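Local coordinates for ubiquinone biosynthesis protein UbiJ (Escherichia coli, PDB 6H6O) that binds hydrophobic ubiquinone biosynthetic intermediates through its SCP2 domain and is essential for the stability of the multiprotein Ubi complex, at the calcium ion site and the interface of chains A and B. Numbering follows the deposited sequence. Chains: chain A/B, Ubiquinone biosynthesis protein UbiJ.

Contact 1: the calcium ion site. Residues chain A 29, 33, 126-127, 129-131. With CA (calcium ion), chain C.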
# COMPACT_ATOMS: atom_id res chain seq x y z
N PHE A 29 -12.19 -3.81 -6.29
CA PHE A 29 -12.62 -4.67 -5.18
C PHE A 29 -14.06 -4.42 -4.70
O PHE A 29 -14.82 -5.38 -4.47
CB PHE A 29 -11.61 -4.56 -4.02
CG PHE A 29 -11.85 -5.47 -2.83
CD1 PHE A 29 -11.82 -6.85 -2.97
CD2 PHE A 29 -12.08 -4.93 -1.56
CE1 PHE A 29 -12.01 -7.69 -1.86
CE2 PHE A 29 -12.31 -5.77 -0.46
CZ PHE A 29 -12.27 -7.15 -0.62
N SER A 33 -18.72 -5.14 -8.68
CA SER A 33 -19.89 -6.02 -8.61
C SER A 33 -21.21 -5.30 -8.35
O SER A 33 -21.37 -4.67 -7.30
CB SER A 33 -19.68 -7.12 -7.59
OG SER A 33 -20.87 -7.90 -7.51
N ALA A 126 -17.81 -7.75 0.09
CA ALA A 126 -17.04 -7.81 -1.16
C ALA A 126 -16.21 -9.09 -1.27
O ALA A 126 -15.93 -9.58 -2.37
CB ALA A 126 -16.17 -6.56 -1.33
N GLU A 127 -15.81 -9.63 -0.11
CA GLU A 127 -15.08 -10.89 -0.04
C GLU A 127 -16.08 -12.05 -0.20
O GLU A 127 -15.76 -13.05 -0.86
CB GLU A 127 -14.37 -10.99 1.31
CG GLU A 127 -13.25 -12.01 1.35
CD GLU A 127 -12.67 -12.28 2.72
OE1 GLU A 127 -13.29 -11.88 3.74
OE2 GLU A 127 -11.60 -12.93 2.79
N ASP A 129 -19.03 -12.01 -1.83
CA ASP A 129 -19.49 -12.00 -3.20
C ASP A 129 -18.33 -12.44 -4.13
O ASP A 129 -17.33 -11.73 -4.21
CB ASP A 129 -20.04 -10.61 -3.55
CG ASP A 129 -20.38 -10.46 -5.00
OD1 ASP A 129 -20.86 -11.42 -5.58
OD2 ASP A 129 -20.14 -9.38 -5.54
N PRO A 130 -18.46 -13.57 -4.85
CA PRO A 130 -17.33 -14.05 -5.69
C PRO A 130 -17.03 -13.23 -6.96
O PRO A 130 -15.99 -13.48 -7.58
CB PRO A 130 -17.72 -15.50 -6.02
CG PRO A 130 -19.20 -15.54 -5.91
CD PRO A 130 -19.59 -14.52 -4.86
N ALA A 131 -17.87 -12.25 -7.33
CA ALA A 131 -17.62 -11.39 -8.49
C ALA A 131 -16.43 -10.45 -8.26
O ALA A 131 -16.11 -10.11 -7.11
CB ALA A 131 -18.86 -10.59 -8.82
CA CA C . -15.85 -9.96 -4.57
O HOH W 1 -14.11 -11.42 -4.24
O HOH W 2 -14.57 -8.01 -5.04
O HOH W 3 -17.62 -8.49 -4.99

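Contact 2: the interface of chains A and B. Residues chain A 86-87, 90; chain B 53-55, 86.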
# COMPACT_ATOMS: atom_id res chain seq x y z
N ALA A 86 -0.61 0.76 9.83
CA ALA A 86 -0.98 0.02 8.61
C ALA A 86 -1.35 -1.44 8.87
O ALA A 86 -2.26 -1.96 8.23
CB ALA A 86 0.15 0.10 7.59
N SER A 87 -0.65 -2.10 9.83
CA SER A 87 -0.84 -3.51 10.17
C SER A 87 -2.23 -3.83 10.75
O SER A 87 -2.53 -5.00 10.95
CB SER A 87 0.29 -4.03 11.06
OG SER A 87 0.30 -3.36 12.31
N PRO A 90 -5.14 -5.84 7.71
CA PRO A 90 -5.53 -7.26 7.56
C PRO A 90 -6.41 -7.80 8.70
O PRO A 90 -6.94 -8.91 8.58
CB PRO A 90 -4.18 -7.99 7.47
CG PRO A 90 -3.22 -7.10 8.13
CD PRO A 90 -3.68 -5.69 7.91
N LYS B 53 6.08 -6.36 8.10
CA LYS B 53 5.68 -6.82 9.44
C LYS B 53 4.20 -6.52 9.70
O LYS B 53 3.73 -5.44 9.36
CB LYS B 53 6.56 -6.20 10.54
CG LYS B 53 7.92 -6.84 10.68
CD LYS B 53 8.51 -6.60 12.06
CE LYS B 53 8.38 -7.80 12.97
NZ LYS B 53 9.01 -7.55 14.29
N GLY B 54 3.49 -7.51 10.24
CA GLY B 54 2.06 -7.39 10.52
C GLY B 54 1.18 -7.93 9.40
O GLY B 54 -0.01 -8.16 9.60
N PHE B 55 1.76 -8.12 8.20
CA PHE B 55 1.05 -8.65 7.04
C PHE B 55 1.45 -10.11 6.88
O PHE B 55 2.61 -10.46 7.09
CB PHE B 55 1.33 -7.84 5.77
CG PHE B 55 0.73 -6.45 5.79
CD1 PHE B 55 1.38 -5.41 6.44
CD2 PHE B 55 -0.50 -6.19 5.20
CE1 PHE B 55 0.81 -4.13 6.49
CE2 PHE B 55 -1.08 -4.92 5.27
CZ PHE B 55 -0.42 -3.89 5.92
N ALA B 86 5.42 -1.20 7.67
CA ALA B 86 4.99 -0.44 6.50
C ALA B 86 5.50 0.99 6.48
O ALA B 86 5.86 1.46 5.41
CB ALA B 86 3.47 -0.46 6.40
O HOH W 4 -1.74 -7.50 11.47

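Contact 1: the calcium ion site
The backbone curls around one calcium ion after helix 113-128, so that carbonyl oxygens from its last turn and from the tail beyond form part of a near-octahedral shell. O of A:Ala126 binds the ion at 2.2 Å, and O of A:Ala131 lies opposite, at 2.6 Å from the metal. O of A:Asp129 stands 2.3 Å from the ion, across from water 2, while waters 1 and 3 oppose each other. The carboxylate of A:Asp129 acts from the second shell: its OD2 is 2.7 Å from water 3 and also accepts a hydrogen bond of 2.6 Å from the hydroxyl OG of A:Ser33, through the syn lone pair. A:Ser33 holds OG anti to its backbone N (chi1 177°), which carries the short donor to the acid, and the positive ion nearby would favour the charged carboxylate. At the end of helix 14-30, O of A:Phe29 holds water 2 at 2.7 Å. The ring of A:Phe29, with CG anti to the backbone N (chi1 -176°), lays one face against A:Ala126, whose CB sits 4.0 Å above the plane toward the rim; a methyl is small enough to let the two helices come this close. In this SCP2-domain crystal the site joins the tail to helix 113-128 directly and to helix 14-30 through water 2; the calcium may come from crystallisation, and a role in the longer natural protein is only inferred.

Contact 2: the interface of chains A and B
The phenyl ring of B:Phe55 turns one face toward chain A, and A:Pro90 and CA of A:Ser87 both lie on that side, the proline out past the CD2-CE2 rim and the serine past CE1. CD of A:Pro90 is 3.8 Å from CE2 of the phenyl, and CA of A:Ser87 is 4.1 Å from CE1 of B:Phe55. The two side chains of A:Pro90 and B:Phe55 cross at about a right angle; CG and CD are the proline atoms that meet the ring, at CD2 and CE2. This is a meeting of two SCP2 domains: B:Phe55 belongs to the turn joining strands 47-52 and 58-63, and A:Pro90 to the 3-10 helix 86-91. At the tip of the ring, CZ approaches the carbonyl O of A:Ala86 to 3.5 Å, with the oxygen above the plane and beyond the rim. CG of B:Phe55 is anti to its carbonyl carbon (chi1 -69°), which sends the ring out beneath the 3-10 helix. Replacing B:Phe55 by an alanine would probably lose the apolar cover over A:Pro90 and the backbone of A:Ala86 and A:Ser87, loosening this patch.

B:Gly54 suits the turn because its phi of 94° is easily adopted without a side chain, and its bare CA lets CB of A:Ser87 come to 3.8 Å. The hydroxyl of A:Ser87 sits between its backbone N and carbonyl carbon, pointing away from the phenyl ring. Polar contact runs through water 4, which is 2.7 Å from O of A:Ser87 and 2.6 Å from O of B:Gly54; facing two carbonyls, it would have to supply both hydrogens. Beyond the CE1-CZ end of the ring, A:Ala86 and B:Ala86 meet methyl to methyl, their CB atoms 3.6 Å apart, a closeness that small side chains permit.

Contact 1 and contact 2 lie about 23 Å apart, measured between the centres of their C-alpha atoms, and share no residue or secondary-structure element. Contact 1 involves the terminal helices 14-30 and 113-128 of one chain, whereas contact 2 uses a 3-10 helix from each chain and a strand-joining turn from chain B. The calcium therefore does not bridge the subunits at contact 2. That patch is part of an interface without exact two-fold symmetry; UbiJ is reported to bind copies of itself, but this pairing need not be the one used within the Ubi complex.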